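Local structure of dihydrodipicolinate synthase (Bacillus clausii KSM-K16, 3E96) at residues K36-D48 against G214-M226. The protein probably acts as a 4-hydroxy-tetrahydrodipicolinate synthase, a lyase of the DapA family built on a TIM barrel. Sequence-based numbering, arbitrary orientation.
Sequences KETVDRIVDNGID and GLVNLLPQKAVEM
Ile47 and Val216 meet in an apolar patch where a closed (βα)8 barrel joins its beginning to its end: the end of helix 32-43, which follows the first strand, and the loop after it pack against the 3-10 segment 215-217 and helix 220-231, which follow the eighth. CD1 of Ile47 lies 3.7 Å from CG1 of Val216 and also reaches Val224, 3.9 Å from its CG2. On the other branch of Val216, CG2 stands 4.1 Å from Ile42 CG1, the two side chains crossing at about a right angle. Pro220 extends the patch, its CG 3.5 Å from Asn45 CB and 3.7 Å from Arg41 O, against the last turn of helix 32-43 and the loop after it.

Polar contact is slight. Arg41 leaves its helix with CG anti to the backbone N (chi1 -177°), and this extended start carries CD to 3.3 Å from Asn217 O; the bend at chi3 then turns the guanidinium so that NH1 gives that oxygen a weak, bent bond (3.4 Å, 134°). An alanine here would remove both approaches and is likely to open a gap beside Pro220 and cost the carbonyl its weak donor. Asn217 itself adjoins Thr56, predicted to bind pyruvate. The chemistry therefore implies that the first and last βα units meet here chiefly through aliphatic packing, with a weak polar contact at one side.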
loop_
_atom_site.group_PDB
_atom_site.type_symbol
_atom_site.label_atom_id
_atom_site.label_comp_id
_atom_site.label_asym_id
_atom_site.label_seq_id
_atom_site.Cartn_x
_atom_site.Cartn_y
_atom_site.Cartn_z
ATOM N N LYS B 36 9.494 15.950 19.351
ATOM C CA LYS B 36 9.351 16.003 20.801
ATOM C C LYS B 36 8.255 16.992 21.184
ATOM O O LYS B 36 7.462 16.734 22.091
ATOM C CB LYS B 36 10.676 16.412 21.454
ATOM C CG LYS B 36 10.580 16.662 22.951
ATOM C CD LYS B 36 11.961 16.910 23.551
ATOM C CE LYS B 36 11.872 17.766 24.807
ATOM N NZ LYS B 36 10.955 17.196 25.822
ATOM N N GLU B 37 8.221 18.128 20.495
ATOM C CA GLU B 37 7.212 19.151 20.753
ATOM C C GLU B 37 5.814 18.600 20.498
ATOM O O GLU B 37 4.868 18.913 21.222
ATOM C CB GLU B 37 7.439 20.365 19.851
ATOM C CG GLU B 37 8.596 21.253 20.266
ATOM C CD GLU B 37 8.919 22.304 19.221
ATOM O OE1 GLU B 37 7.977 22.825 18.587
ATOM O OE2 GLU B 37 10.118 22.616 19.039
ATOM N N THR B 38 5.695 17.786 19.456
ATOM C CA THR B 38 4.420 17.183 19.085
ATOM C C THR B 38 3.999 16.162 20.136
ATOM O O THR B 38 2.851 16.148 20.584
ATOM C CB THR B 38 4.529 16.490 17.715
ATOM O OG1 THR B 38 4.928 17.451 16.732
ATOM C CG2 THR B 38 3.193 15.889 17.312
ATOM N N VAL B 39 4.934 15.307 20.526
ATOM C CA VAL B 39 4.661 14.303 21.544
ATOM C C VAL B 39 4.205 14.992 22.829
ATOM O O VAL B 39 3.224 14.575 23.446
ATOM C CB VAL B 39 5.915 13.460 21.840
ATOM C CG1 VAL B 39 5.683 12.593 23.075
ATOM C CG2 VAL B 39 6.247 12.589 20.635
ATOM N N ASP B 40 4.917 16.046 23.230
ATOM C CA ASP B 40 4.559 16.779 24.445
ATOM C C ASP B 40 3.165 17.391 24.349
ATOM O O ASP B 40 2.366 17.268 25.273
ATOM C CB ASP B 40 5.568 17.900 24.744
ATOM C CG ASP B 40 6.922 17.373 25.189
ATOM O OD1 ASP B 40 6.989 16.236 25.706
ATOM O OD2 ASP B 40 7.922 18.112 25.037
ATOM N N ARG B 41 2.867 18.051 23.235
ATOM C CA ARG B 41 1.554 18.668 23.070
ATOM C C ARG B 41 0.448 17.632 23.219
ATOM O O ARG B 41 -0.599 17.897 23.812
ATOM C CB ARG B 41 1.438 19.339 21.700
ATOM C CG ARG B 41 0.109 20.055 21.493
ATOM C CD ARG B 41 0.053 20.780 20.159
ATOM N NE ARG B 41 1.108 21.779 20.044
ATOM C CZ ARG B 41 2.188 21.644 19.283
ATOM N NH1 ARG B 41 2.360 20.550 18.555
ATOM N NH2 ARG B 41 3.102 22.606 19.256
ATOM N N ILE B 42 0.688 16.443 22.680
ATOM C CA ILE B 42 -0.296 15.374 22.751
ATOM C C ILE B 42 -0.479 14.809 24.159
ATOM O O ILE B 42 -1.571 14.882 24.727
ATOM C CB ILE B 42 0.083 14.220 21.784
ATOM C CG1 ILE B 42 -0.057 14.705 20.337
ATOM C CG2 ILE B 42 -0.790 12.992 22.051
ATOM C CD1 ILE B 42 0.420 13.711 19.290
ATOM N N VAL B 43 0.591 14.263 24.726
ATOM C CA VAL B 43 0.514 13.642 26.043
ATOM C C VAL B 43 0.349 14.573 27.235
ATOM O O VAL B 43 -0.136 14.147 28.280
ATOM C CB VAL B 43 1.732 12.728 26.292
ATOM C CG1 VAL B 43 1.804 11.664 25.202
ATOM C CG2 VAL B 43 3.002 13.549 26.333
ATOM N N ASP B 44 0.741 15.834 27.092
ATOM C CA ASP B 44 0.600 16.778 28.196
ATOM C C ASP B 44 -0.766 17.439 28.210
ATOM O O ASP B 44 -1.039 18.291 29.059
ATOM C CB ASP B 44 1.677 17.865 28.134
ATOM C CG ASP B 44 3.033 17.362 28.576
ATOM O OD1 ASP B 44 3.079 16.562 29.533
ATOM O OD2 ASP B 44 4.052 17.775 27.980
ATOM N N ASN B 45 -1.629 17.052 27.275
ATOM C CA ASN B 45 -2.956 17.646 27.215
ATOM C C ASN B 45 -4.121 16.666 27.266
ATOM O O ASN B 45 -5.139 16.874 26.606
ATOM C CB ASN B 45 -3.086 18.535 25.976
ATOM C CG ASN B 45 -2.214 19.769 26.058
ATOM O OD1 ASN B 45 -1.114 19.809 25.504
ATOM N ND2 ASN B 45 -2.697 20.784 26.768
ATOM N N GLY B 46 -3.968 15.597 28.040
ATOM C CA GLY B 46 -5.047 14.638 28.187
ATOM C C GLY B 46 -5.051 13.364 27.365
ATOM O O GLY B 46 -5.921 12.518 27.577
ATOM N N ILE B 47 -4.112 13.207 26.435
ATOM C CA ILE B 47 -4.071 11.994 25.618
ATOM C C ILE B 47 -3.165 10.970 26.300
ATOM O O ILE B 47 -1.996 11.252 26.582
ATOM C CB ILE B 47 -3.556 12.296 24.194
ATOM C CG1 ILE B 47 -4.312 13.496 23.612
ATOM C CG2 ILE B 47 -3.757 11.079 23.300
ATOM C CD1 ILE B 47 -5.823 13.346 23.601
ATOM N N ASP B 48 -3.711 9.783 26.556
ATOM C CA ASP B 48 -2.975 8.735 27.257
ATOM C C ASP B 48 -2.480 7.568 26.410
ATOM O O ASP B 48 -1.918 6.609 26.941
ATOM C CB ASP B 48 -3.824 8.205 28.418
ATOM C CG ASP B 48 -4.391 9.325 29.282
ATOM O OD1 ASP B 48 -3.655 10.296 29.561
ATOM O OD2 ASP B 48 -5.569 9.233 29.684
ATOM N N GLY B 214 -6.057 12.578 14.688
ATOM C CA GLY B 214 -4.910 13.266 14.125
ATOM C C GLY B 214 -5.038 14.706 14.594
ATOM O O GLY B 214 -4.074 15.469 14.634
ATOM N N LEU B 215 -6.259 15.075 14.959
ATOM C CA LEU B 215 -6.549 16.419 15.439
ATOM C C LEU B 215 -5.725 16.764 16.685
ATOM O O LEU B 215 -5.394 17.930 16.909
ATOM C CB LEU B 215 -8.048 16.546 15.751
ATOM C CG LEU B 215 -8.571 17.866 16.330
ATOM C CD1 LEU B 215 -8.264 19.006 15.375
ATOM C CD2 LEU B 215 -10.074 17.764 16.557
ATOM N N VAL B 216 -5.383 15.757 17.486
ATOM C CA VAL B 216 -4.605 16.000 18.702
ATOM C C VAL B 216 -3.247 16.649 18.429
ATOM O O VAL B 216 -2.642 17.218 19.338
ATOM C CB VAL B 216 -4.369 14.701 19.512
ATOM C CG1 VAL B 216 -5.701 14.149 20.011
ATOM C CG2 VAL B 216 -3.647 13.675 18.659
ATOM N N ASN B 217 -2.768 16.566 17.188
ATOM C CA ASN B 217 -1.483 17.175 16.847
ATOM C C ASN B 217 -1.501 18.691 16.989
ATOM O O ASN B 217 -0.456 19.305 17.201
ATOM C CB ASN B 217 -1.062 16.821 15.418
ATOM C CG ASN B 217 -0.575 15.391 15.291
ATOM O OD1 ASN B 217 -1.308 14.504 14.838
ATOM N ND2 ASN B 217 0.660 15.157 15.703
ATOM N N LEU B 218 -2.677 19.299 16.859
ATOM C CA LEU B 218 -2.782 20.746 16.983
ATOM C C LEU B 218 -3.746 21.207 18.070
ATOM O O LEU B 218 -3.488 22.207 18.740
ATOM C CB LEU B 218 -3.195 21.382 15.647
ATOM C CG LEU B 218 -4.484 20.909 14.964
ATOM C CD1 LEU B 218 -5.004 22.003 14.038
ATOM C CD2 LEU B 218 -4.214 19.616 14.186
ATOM N N LEU B 219 -4.845 20.479 18.252
ATOM C CA LEU B 219 -5.864 20.850 19.233
ATOM C C LEU B 219 -6.371 19.651 20.027
ATOM O O LEU B 219 -7.532 19.261 19.907
ATOM C CB LEU B 219 -7.037 21.515 18.509
ATOM C CG LEU B 219 -6.674 22.768 17.705
ATOM C CD1 LEU B 219 -7.762 23.097 16.695
ATOM C CD2 LEU B 219 -6.459 23.924 18.672
ATOM N N PRO B 220 -5.511 19.066 20.871
ATOM C CA PRO B 220 -5.897 17.905 21.674
ATOM C C PRO B 220 -7.104 18.114 22.586
ATOM O O PRO B 220 -7.827 17.165 22.880
ATOM C CB PRO B 220 -4.619 17.578 22.446
ATOM C CG PRO B 220 -3.948 18.911 22.576
ATOM C CD PRO B 220 -4.146 19.511 21.207
ATOM N N GLN B 221 -7.328 19.350 23.026
ATOM C CA GLN B 221 -8.458 19.630 23.907
ATOM C C GLN B 221 -9.809 19.381 23.228
ATOM O O GLN B 221 -10.778 19.004 23.888
ATOM C CB GLN B 221 -8.392 21.072 24.433
ATOM C CG GLN B 221 -8.759 22.158 23.425
ATOM C CD GLN B 221 -7.639 22.508 22.454
ATOM O OE1 GLN B 221 -7.816 23.364 21.585
ATOM N NE2 GLN B 221 -6.483 21.856 22.596
ATOM N N LYS B 222 -9.880 19.592 21.915
ATOM C CA LYS B 222 -11.130 19.361 21.193
ATOM C C LYS B 222 -11.451 17.873 21.163
ATOM O O LYS B 222 -12.611 17.477 21.292
ATOM C CB LYS B 222 -11.044 19.892 19.760
ATOM C CG LYS B 222 -11.090 21.406 19.651
ATOM C CD LYS B 222 -11.124 21.855 18.198
ATOM C CE LYS B 222 -11.225 23.375 18.091
ATOM N NZ LYS B 222 -12.480 23.896 18.707
ATOM N N ALA B 223 -10.418 17.052 20.988
ATOM C CA ALA B 223 -10.596 15.609 20.957
ATOM C C ALA B 223 -11.037 15.147 22.339
ATOM O O ALA B 223 -11.935 14.313 22.471
ATOM C CB ALA B 223 -9.287 14.926 20.563
ATOM N N VAL B 224 -10.404 15.702 23.372
ATOM C CA VAL B 224 -10.740 15.348 24.746
ATOM C C VAL B 224 -12.188 15.714 25.059
ATOM O O VAL B 224 -12.888 14.966 25.736
ATOM C CB VAL B 224 -9.802 16.055 25.759
ATOM C CG1 VAL B 224 -10.286 15.804 27.183
ATOM C CG2 VAL B 224 -8.382 15.525 25.603
ATOM N N GLU B 225 -12.637 16.862 24.563
ATOM C CA GLU B 225 -14.011 17.289 24.804
ATOM C C GLU B 225 -14.997 16.278 24.223
ATOM O O GLU B 225 -16.016 15.976 24.845
ATOM C CB GLU B 225 -14.272 18.662 24.180
ATOM C CG GLU B 225 -13.371 19.769 24.696
ATOM C CD GLU B 225 -13.700 21.119 24.082
ATOM O OE1 GLU B 225 -12.846 22.033 24.159
ATOM O OE2 GLU B 225 -14.813 21.268 23.529
ATOM N N MET B 226 -14.695 15.755 23.035
ATOM C CA MET B 226 -15.583 14.782 22.405
ATOM C C MET B 226 -15.622 13.494 23.211
ATOM O O MET B 226 -16.693 12.930 23.427
ATOM C CB MET B 226 -15.148 14.464 20.963
ATOM C CG MET B 226 -16.064 13.435 20.266
ATOM S SD MET B 226 -15.721 13.099 18.498
ATOM C CE MET B 226 -16.642 14.470 17.732
#